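Local structure of beta-hydroxyacyl-(Acyl-carrier-protein) dehydratase FabA/FabZ (Xenorhabdus doucetiae, 6QSR) at residues H51-V56 with D128-L133. The protein probably acts as a hotdog-fold lyase that dehydrates 3-hydroxyacyl groups on an acyl carrier protein during aryl polyene pigment biosynthesis. Numbering follows the deposited sequence.
Sequences HVHCQV and DIQMNL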
loop_
_atom_site.group_PDB
_atom_site.type_symbol
_atom_site.label_atom_id
_atom_site.label_comp_id
_atom_site.label_asym_id
_atom_site.label_seq_id
_atom_site.Cartn_x
_atom_site.Cartn_y
_atom_site.Cartn_z
ATOM N N HIS B 51 3.702 -20.068 -1.456
ATOM C CA HIS B 51 4.782 -19.186 -0.983
ATOM C C HIS B 51 5.337 -18.308 -2.110
ATOM O O HIS B 51 5.418 -18.737 -3.272
ATOM C CB HIS B 51 5.890 -20.041 -0.331
ATOM C CG HIS B 51 7.244 -19.398 -0.310
ATOM N ND1 HIS B 51 7.718 -18.693 0.777
ATOM C CD2 HIS B 51 8.230 -19.362 -1.240
ATOM C CE1 HIS B 51 8.932 -18.245 0.511
ATOM N NE2 HIS B 51 9.263 -18.631 -0.708
ATOM N N VAL B 52 5.732 -17.085 -1.756
ATOM C CA VAL B 52 6.493 -16.233 -2.660
ATOM C C VAL B 52 7.556 -15.456 -1.884
ATOM O O VAL B 52 7.294 -14.966 -0.773
ATOM C CB VAL B 52 5.574 -15.291 -3.497
ATOM C CG1 VAL B 52 4.695 -14.413 -2.606
ATOM C CG2 VAL B 52 6.393 -14.431 -4.452
ATOM N N HIS B 53 8.751 -15.389 -2.467
ATOM C CA HIS B 53 9.876 -14.621 -1.943
ATOM C C HIS B 53 10.357 -13.674 -3.044
ATOM O O HIS B 53 10.746 -14.118 -4.139
ATOM C CB HIS B 53 11.002 -15.567 -1.539
ATOM C CG HIS B 53 12.208 -14.894 -0.948
ATOM N ND1 HIS B 53 13.308 -15.611 -0.534
ATOM C CD2 HIS B 53 12.491 -13.594 -0.687
ATOM C CE1 HIS B 53 14.223 -14.783 -0.061
ATOM N NE2 HIS B 53 13.750 -13.555 -0.135
ATOM N N CYS B 54 10.325 -12.377 -2.728
ATOM C CA CYS B 54 10.816 -11.316 -3.598
ATOM C C CYS B 54 11.760 -10.417 -2.818
ATOM O O CYS B 54 11.755 -10.397 -1.579
ATOM C CB CYS B 54 9.666 -10.465 -4.138
ATOM S SG CYS B 54 8.576 -11.315 -5.291
ATOM N N GLN B 55 12.539 -9.645 -3.559
ATOM C CA GLN B 55 13.596 -8.847 -2.986
ATOM C C GLN B 55 13.614 -7.446 -3.573
ATOM O O GLN B 55 13.245 -7.234 -4.731
ATOM C CB GLN B 55 14.940 -9.547 -3.217
ATOM C CG GLN B 55 16.039 -9.107 -2.278
ATOM C CD GLN B 55 17.264 -10.004 -2.355
ATOM O OE1 GLN B 55 18.003 -9.964 -3.331
ATOM N NE2 GLN B 55 17.495 -10.800 -1.312
ATOM N N VAL B 56 14.035 -6.487 -2.754
ATOM C CA VAL B 56 14.184 -5.109 -3.194
ATOM C C VAL B 56 15.166 -4.386 -2.288
ATOM O O VAL B 56 15.235 -4.682 -1.095
ATOM C CB VAL B 56 12.819 -4.384 -3.225
ATOM C CG1 VAL B 56 12.239 -4.202 -1.823
ATOM C CG2 VAL B 56 12.940 -3.048 -3.949
ATOM N N ASP B 128 13.929 -8.583 2.101
ATOM C CA ASP B 128 13.326 -9.848 1.648
ATOM C C ASP B 128 11.857 -9.853 2.020
ATOM O O ASP B 128 11.515 -9.794 3.204
ATOM C CB ASP B 128 14.029 -11.054 2.274
ATOM C CG ASP B 128 15.418 -11.267 1.710
ATOM O OD1 ASP B 128 15.545 -11.396 0.473
ATOM O OD2 ASP B 128 16.383 -11.294 2.505
ATOM N N ILE B 129 10.992 -9.910 1.007
ATOM C CA ILE B 129 9.551 -9.940 1.223
ATOM C C ILE B 129 9.058 -11.374 0.982
ATOM O O ILE B 129 9.134 -11.886 -0.135
ATOM C CB ILE B 129 8.828 -8.913 0.329
ATOM C CG1 ILE B 129 9.346 -7.489 0.621
ATOM C CG2 ILE B 129 7.327 -8.946 0.576
ATOM C CD1 ILE B 129 10.510 -7.056 -0.235
ATOM N N GLN B 130 8.582 -12.021 2.045
ATOM C CA GLN B 130 8.190 -13.442 2.003
ATOM C C GLN B 130 6.737 -13.581 2.444
ATOM O O GLN B 130 6.412 -13.283 3.599
ATOM C CB GLN B 130 9.120 -14.275 2.891
ATOM C CG GLN B 130 10.499 -14.486 2.280
ATOM C CD GLN B 130 11.425 -15.326 3.147
ATOM O OE1 GLN B 130 11.377 -16.561 3.120
ATOM N NE2 GLN B 130 12.292 -14.659 3.904
ATOM N N MET B 131 5.870 -14.003 1.519
ATOM C CA MET B 131 4.427 -14.160 1.779
ATOM C C MET B 131 4.016 -15.644 1.729
ATOM O O MET B 131 4.465 -16.385 0.848
ATOM C CB MET B 131 3.592 -13.357 0.772
ATOM C CG MET B 131 3.981 -11.884 0.609
ATOM S SD MET B 131 3.894 -10.984 2.169
ATOM C CE MET B 131 2.120 -10.836 2.407
ATOM N N ASN B 132 3.164 -16.046 2.676
ATOM C CA ASN B 132 2.636 -17.415 2.795
ATOM C C ASN B 132 1.130 -17.413 2.546
ATOM O O ASN B 132 0.393 -16.646 3.173
ATOM C CB ASN B 132 2.873 -17.963 4.205
ATOM C CG ASN B 132 4.331 -18.111 4.540
ATOM O OD1 ASN B 132 5.142 -18.474 3.694
ATOM N ND2 ASN B 132 4.672 -17.863 5.795
ATOM N N LEU B 133 0.681 -18.279 1.641
ATOM C CA LEU B 133 -0.731 -18.374 1.301
ATOM C C LEU B 133 -1.565 -18.888 2.485
ATOM O O LEU B 133 -1.233 -19.911 3.073
ATOM C CB LEU B 133 -0.908 -19.311 0.101
ATOM C CG LEU B 133 -2.334 -19.632 -0.359
ATOM C CD1 LEU B 133 -3.058 -18.383 -0.832
ATOM C CD2 LEU B 133 -2.291 -20.700 -1.446
#
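I129, D128 and H51 lose the most surface where strand 51-56 runs antiparallel to strand 128-133, their axes 163° apart. I129 forms a hydrogen-bonded pair with C54: its N donates to C54 O at 2.7 Å, while C54 N reaches I129 O at 2.9 Å. V52 and M131 repeat this two-bond pairing. On the face bearing V52, C54, I129 and M131, CG1 of I129 lies anti to its carbonyl carbon, and CD1, turned by a chi2 that is not staggered, comes 3.7 Å from V56 CG1.

The other face carries the polar side chains. D128 belongs to a non-hydrogen-bonded pair with Q55, and its OD1 accepts two side-chain bonds. Q55 NE2 meets the syn lone pair of D128 OD1 at 2.7 Å; H53 NE2 approaches the same oxygen at 2.9 Å from above the carboxylate plane, 52° out of it. H53 NE2 is the donor in this bond, at an N-H...O angle of 164°, and two donors on one oxygen are consistent with an ionised D128. Q130 CG lies over one face of the H53 ring, 3.9 Å from its centroid, a CH-pi contact. H51 turns its ring edge to Q130 OE1 and N132 OD1, with ND1 3.9 Å from the latter.

Strands 43-48 and 140-149 flank the pair in the curled antiparallel sheet, whose apolar face wraps helix 79-97, the central hotdog helix, with I129 and M131 on A86.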